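Local coordinates for DNA polymerase III subunit beta (Deinococcus radiodurans, PDB 4TRT) that probably encircles DNA as a ring-shaped head-to-tail homodimer and tethers DNA polymerases and other proteins to it, giving them processivity, at the interface of chains A and B. Numbering follows the deposited sequence. Chains: chain A/B, DNA polymerase III subunit beta.

Contact 1: the interface of chains A and B. Residues chain A 263-264, 266-267, 295-296; chain B 78, 104-106.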
loop_
_atom_site.group_PDB
_atom_site.type_symbol
_atom_site.label_atom_id
_atom_site.label_comp_id
_atom_site.label_asym_id
_atom_site.label_seq_id
_atom_site.Cartn_x
_atom_site.Cartn_y
_atom_site.Cartn_z
ATOM N N ARG A 263 -12.654 7.601 -15.703
ATOM C CA ARG A 263 -13.951 7.604 -15.029
ATOM C C ARG A 263 -15.036 6.868 -15.833
ATOM O O ARG A 263 -15.830 6.118 -15.250
ATOM C CB ARG A 263 -14.391 9.015 -14.635
ATOM C CG ARG A 263 -14.783 9.950 -15.770
ATOM C CD ARG A 263 -15.395 11.234 -15.212
ATOM N NE ARG A 263 -14.437 11.976 -14.398
ATOM C CZ ARG A 263 -13.611 12.927 -14.855
ATOM N NH1 ARG A 263 -13.607 13.309 -16.131
ATOM N NH2 ARG A 263 -12.786 13.512 -14.012
ATOM N N VAL A 264 -15.042 7.045 -17.151
ATOM C CA VAL A 264 -16.036 6.395 -18.011
ATOM C C VAL A 264 -15.839 4.877 -18.072
ATOM O O VAL A 264 -16.803 4.127 -18.105
ATOM C CB VAL A 264 -16.029 7.031 -19.420
ATOM C CG1 VAL A 264 -16.852 6.209 -20.401
ATOM C CG2 VAL A 264 -16.581 8.444 -19.331
ATOM N N VAL A 266 -15.155 2.801 -15.908
ATOM C CA VAL A 266 -15.684 2.056 -14.782
ATOM C C VAL A 266 -16.985 1.344 -15.162
ATOM O O VAL A 266 -17.264 0.304 -14.618
ATOM C CB VAL A 266 -15.874 2.903 -13.495
ATOM C CG1 VAL A 266 -14.639 3.746 -13.206
ATOM C CG2 VAL A 266 -17.126 3.760 -13.572
ATOM N N LEU A 267 -17.753 1.888 -16.109
ATOM C CA LEU A 267 -19.024 1.262 -16.530
ATOM C C LEU A 267 -18.942 0.358 -17.781
ATOM O O LEU A 267 -19.955 -0.202 -18.198
ATOM C CB LEU A 267 -20.128 2.314 -16.695
ATOM C CG LEU A 267 -20.651 2.866 -15.359
ATOM C CD1 LEU A 267 -21.768 3.862 -15.597
ATOM C CD2 LEU A 267 -21.133 1.770 -14.395
ATOM N N ARG A 295 -24.448 3.096 -17.703
ATOM C CA ARG A 295 -23.763 3.701 -18.854
ATOM C C ARG A 295 -23.210 5.060 -18.456
ATOM O O ARG A 295 -23.777 5.725 -17.576
ATOM C CB ARG A 295 -24.735 3.804 -20.040
ATOM C CG ARG A 295 -25.663 5.008 -20.012
ATOM C CD ARG A 295 -27.033 4.757 -20.647
ATOM N NE ARG A 295 -27.693 6.025 -21.010
ATOM C CZ ARG A 295 -29.010 6.244 -20.959
ATOM N NH1 ARG A 295 -29.858 5.305 -20.534
ATOM N NH2 ARG A 295 -29.487 7.436 -21.317
ATOM N N ALA A 296 -22.094 5.451 -19.074
ATOM C CA ALA A 296 -21.388 6.684 -18.735
ATOM C C ALA A 296 -21.045 7.423 -19.997
ATOM O O ALA A 296 -20.632 6.790 -20.968
ATOM C CB ALA A 296 -20.088 6.371 -18.003
ATOM N N ILE B 78 -17.856 6.035 -8.645
ATOM C CA ILE B 78 -18.297 7.027 -9.648
ATOM C C ILE B 78 -18.206 8.445 -9.072
ATOM O O ILE B 78 -17.696 9.361 -9.724
ATOM C CB ILE B 78 -19.742 6.702 -10.124
ATOM C CG1 ILE B 78 -19.722 5.471 -11.042
ATOM C CG2 ILE B 78 -20.420 7.887 -10.807
ATOM C CD1 ILE B 78 -21.103 4.927 -11.369
ATOM N N ASP B 104 -21.728 12.525 -17.260
ATOM C CA ASP B 104 -23.125 12.083 -17.098
ATOM C C ASP B 104 -23.119 10.563 -16.965
ATOM O O ASP B 104 -22.877 9.858 -17.940
ATOM C CB ASP B 104 -23.949 12.513 -18.317
ATOM C CG ASP B 104 -25.454 12.275 -18.152
ATOM O OD1 ASP B 104 -25.906 11.693 -17.145
ATOM O OD2 ASP B 104 -26.201 12.671 -19.062
ATOM N N PHE B 105 -23.369 10.069 -15.757
ATOM C CA PHE B 105 -23.352 8.642 -15.461
ATOM C C PHE B 105 -24.799 8.206 -15.184
ATOM O O PHE B 105 -25.552 8.953 -14.552
ATOM C CB PHE B 105 -22.435 8.363 -14.241
ATOM C CG PHE B 105 -20.969 8.396 -14.565
ATOM C CD1 PHE B 105 -20.337 9.593 -14.865
ATOM C CD2 PHE B 105 -20.224 7.226 -14.621
ATOM C CE1 PHE B 105 -18.994 9.624 -15.220
ATOM C CE2 PHE B 105 -18.882 7.252 -14.964
ATOM C CZ PHE B 105 -18.266 8.454 -15.267
ATOM N N LYS B 106 -25.188 7.022 -15.665
ATOM C CA LYS B 106 -26.492 6.425 -15.339
ATOM C C LYS B 106 -26.268 5.100 -14.625
ATOM O O LYS B 106 -25.594 4.235 -15.165
ATOM C CB LYS B 106 -27.323 6.135 -16.587
ATOM C CG LYS B 106 -27.392 7.227 -17.632
ATOM C CD LYS B 106 -28.090 8.480 -17.140
ATOM C CE LYS B 106 -28.406 9.384 -18.322
ATOM N NZ LYS B 106 -28.647 10.776 -17.859
#
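B:Phe105 pushes its ring into chain A between the end of helix 254-265 and strand 294-301, a worked example of one aromatic plug filling a subunit joint of a sliding ring. A:Ala296 lays its methyl CB over one face, 3.7 Å from the ring centroid and displaced toward the CD2-CE2 side of the ring, a CH-pi contact. The tip of the ring meets the end of the helix: the A:Arg263 carbonyl carbon lies at the edge, in the ring plane, and its oxygen O is 3.3 Å from B:Phe105 CE2. The methylenes of A:Arg263 pass the CZ-CE1 edge, the two side chains at about a right angle, with A:Arg263 CG 3.8 Å from B:Phe105 CZ. A:Leu267 brings CD1 to 3.8 Å from B:Phe105 CD2. Beside the phenyl ring, A:Val266 CG2 touches B:Ile78 CG1 at 4.0 Å. An alanine in place of B:Phe105 would probably open a gap beneath A:Ala296 and leave the A:Arg263 methylenes and A:Leu267 without their packing partner. Outward, strands 294-301 and 103-108 pair antiparallel across the subunits. B:Lys106 N donates to A:Arg295 O over 2.7 Å, almost straight along the carbonyl, and A:Arg295 N returns a bond to B:Lys106 O. A:Arg295, its CG between the backbone N and the carbonyl carbon (chi1 82°), lays one guanidinium face against B:Lys106 CG, off-centre toward the rim. The lysine chain, turned sharply at chi2 (-65°), ends in a salt bridge within chain B, B:Lys106 NZ meeting B:Asp104 OD1 on its syn side at 3.0 Å.

Contact 2: the interface of chains A and B. Residues chain A 74, 78, 105-108; chain B 266-267, 293-294.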
loop_
_atom_site.group_PDB
_atom_site.type_symbol
_atom_site.label_atom_id
_atom_site.label_comp_id
_atom_site.label_asym_id
_atom_site.label_seq_id
_atom_site.Cartn_x
_atom_site.Cartn_y
_atom_site.Cartn_z
ATOM N N LEU A 74 17.198 -10.971 4.915
ATOM C CA LEU A 74 17.458 -10.804 6.334
ATOM C C LEU A 74 18.540 -9.745 6.579
ATOM O O LEU A 74 18.375 -8.898 7.432
ATOM C CB LEU A 74 17.854 -12.141 6.973
ATOM C CG LEU A 74 18.222 -12.100 8.457
ATOM C CD1 LEU A 74 17.089 -11.453 9.249
ATOM C CD2 LEU A 74 18.473 -13.510 8.967
ATOM N N ILE A 78 18.039 -6.188 8.558
ATOM C CA ILE A 78 18.824 -5.842 9.747
ATOM C C ILE A 78 19.484 -4.464 9.559
ATOM O O ILE A 78 19.431 -3.609 10.449
ATOM C CB ILE A 78 19.869 -6.935 10.027
ATOM C CG1 ILE A 78 19.192 -8.172 10.629
ATOM C CG2 ILE A 78 20.984 -6.423 10.927
ATOM C CD1 ILE A 78 20.133 -9.375 10.703
ATOM N N PHE A 105 24.320 -7.253 15.956
ATOM C CA PHE A 105 23.586 -8.322 15.299
ATOM C C PHE A 105 24.600 -9.340 14.776
ATOM O O PHE A 105 25.661 -8.961 14.316
ATOM C CB PHE A 105 22.722 -7.750 14.153
ATOM C CG PHE A 105 21.473 -7.069 14.628
ATOM C CD1 PHE A 105 21.532 -5.844 15.265
ATOM C CD2 PHE A 105 20.241 -7.669 14.469
ATOM C CE1 PHE A 105 20.375 -5.232 15.742
ATOM C CE2 PHE A 105 19.086 -7.056 14.910
ATOM C CZ PHE A 105 19.156 -5.850 15.567
ATOM N N LYS A 106 24.280 -10.625 14.881
ATOM C CA LYS A 106 25.113 -11.697 14.332
ATOM C C LYS A 106 24.296 -12.484 13.331
ATOM O O LYS A 106 23.217 -12.947 13.674
ATOM C CB LYS A 106 25.573 -12.689 15.417
ATOM C CG LYS A 106 26.113 -12.103 16.704
ATOM C CD LYS A 106 27.386 -11.314 16.517
ATOM C CE LYS A 106 28.029 -11.047 17.874
ATOM N NZ LYS A 106 28.981 -9.910 17.828
ATOM N N LEU A 107 24.802 -12.645 12.110
ATOM C CA LEU A 107 24.186 -13.522 11.114
ATOM C C LEU A 107 25.099 -14.713 10.807
ATOM O O LEU A 107 26.303 -14.543 10.585
ATOM C CB LEU A 107 23.955 -12.793 9.788
ATOM C CG LEU A 107 22.862 -11.763 9.609
ATOM C CD1 LEU A 107 23.217 -10.554 10.461
ATOM C CD2 LEU A 107 22.759 -11.381 8.136
ATOM N N GLN A 108 24.519 -15.912 10.788
ATOM C CA GLN A 108 25.223 -17.081 10.288
ATOM C C GLN A 108 25.479 -16.929 8.796
ATOM O O GLN A 108 24.573 -16.591 8.048
ATOM C CB GLN A 108 24.406 -18.349 10.540
ATOM C CG GLN A 108 24.433 -18.773 11.997
ATOM C CD GLN A 108 25.818 -19.164 12.491
ATOM O OE1 GLN A 108 26.435 -20.120 12.005
ATOM N NE2 GLN A 108 26.310 -18.420 13.474
ATOM N N VAL B 266 13.548 -9.362 15.027
ATOM C CA VAL B 266 13.726 -9.946 13.711
ATOM C C VAL B 266 14.486 -11.269 13.780
ATOM O O VAL B 266 14.262 -12.121 12.944
ATOM C CB VAL B 266 14.450 -8.979 12.738
ATOM C CG1 VAL B 266 14.853 -9.701 11.468
ATOM C CG2 VAL B 266 13.572 -7.764 12.419
ATOM N N LEU B 267 15.380 -11.444 14.756
ATOM C CA LEU B 267 16.153 -12.694 14.863
ATOM C C LEU B 267 15.540 -13.766 15.794
ATOM O O LEU B 267 16.135 -14.823 15.979
ATOM C CB LEU B 267 17.620 -12.405 15.229
ATOM C CG LEU B 267 18.437 -11.817 14.068
ATOM C CD1 LEU B 267 19.849 -11.505 14.498
ATOM C CD2 LEU B 267 18.477 -12.769 12.879
ATOM N N TYR B 293 18.849 -18.242 12.399
ATOM C CA TYR B 293 19.577 -17.388 11.451
ATOM C C TYR B 293 20.665 -16.549 12.096
ATOM O O TYR B 293 21.580 -16.068 11.406
ATOM C CB TYR B 293 18.605 -16.477 10.709
ATOM C CG TYR B 293 17.643 -17.252 9.856
ATOM C CD1 TYR B 293 18.018 -17.719 8.605
ATOM C CD2 TYR B 293 16.361 -17.532 10.303
ATOM C CE1 TYR B 293 17.139 -18.447 7.820
ATOM C CE2 TYR B 293 15.478 -18.266 9.530
ATOM C CZ TYR B 293 15.873 -18.711 8.291
ATOM O OH TYR B 293 14.996 -19.428 7.520
ATOM N N GLY B 294 20.559 -16.364 13.405
ATOM C CA GLY B 294 21.545 -15.595 14.131
ATOM C C GLY B 294 21.019 -15.104 15.455
ATOM O O GLY B 294 20.118 -15.712 16.040
HETATM O O HOH W 1 21.872 -16.205 8.736
#
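A:Leu74, on helix 72-81, sends its two methyls to different parts of chain B, and so illustrates how a branched side chain can tie separate segments into one apolar seam. Its CG stands anti to the backbone N (chi1 177°), which carries the fork away from the helix toward the partner. One prong, A:Leu74 CD2, reaches the base of B:Tyr293, 3.4 Å from its CB, with the two side chains set at a slant; the contact is with the beta-carbon and the root of the ring, while the phenol OH points away from the leucine. The other prong, A:Leu74 CD1, lies 3.6 Å from B:Val266 CG1, the leucine and valine running past each other in opposite directions. B:Leu267 comes in at about a right angle to A:Leu74 and places its CD2 4.0 Å from A:Leu74 CD2. Its own fork spans the seam, because B:Leu267 CD1 turns the other way, to 3.8 Å from the carbonyl oxygen O of A:Lys106, where the leucine-phenylalanine pair recurs with A:Phe105. B:Leu267 thereby joins the helix side of the contact to the strand side.

Beside this apolar seam, the end of strand 103-108 pairs antiparallel with the start of strand 294-301, A:Leu107 facing B:Gly294. A:Gln108 N donates to B:Tyr293 O over 3.0 Å, nearly straight at the hydrogen (168°) though the donor is tilted 27° from the carbonyl plane. B:Tyr293 thus takes part through both its backbone and its beta-carbon. B:Tyr293 O also lies 2.7 Å from the oxygen of water 1. The same water oxygen is 2.8 Å from A:Gln108 O, bridging the two backbones.

Contact 1 and contact 2 lie at the two joints of the ring, the centres of their C-alpha atoms about 53 Å apart. They are two-fold related with the chains exchanged, and sample neighbouring and partly shared residues of the same interface: each draws on helix 72-81 and strand 103-108 of one subunit and on residues 266-267 and strand 294-301 of the other. Contact 1 samples the aromatic plug and the A:Arg295-B:Lys106 and A:Ala296-B:Phe105 bridges; contact 2 samples the leucine seam and the pairing at the end of strand 103-108. Because each subunit offers its N-terminal region at one joint and its C-terminal region at the other, two copies close head to tail.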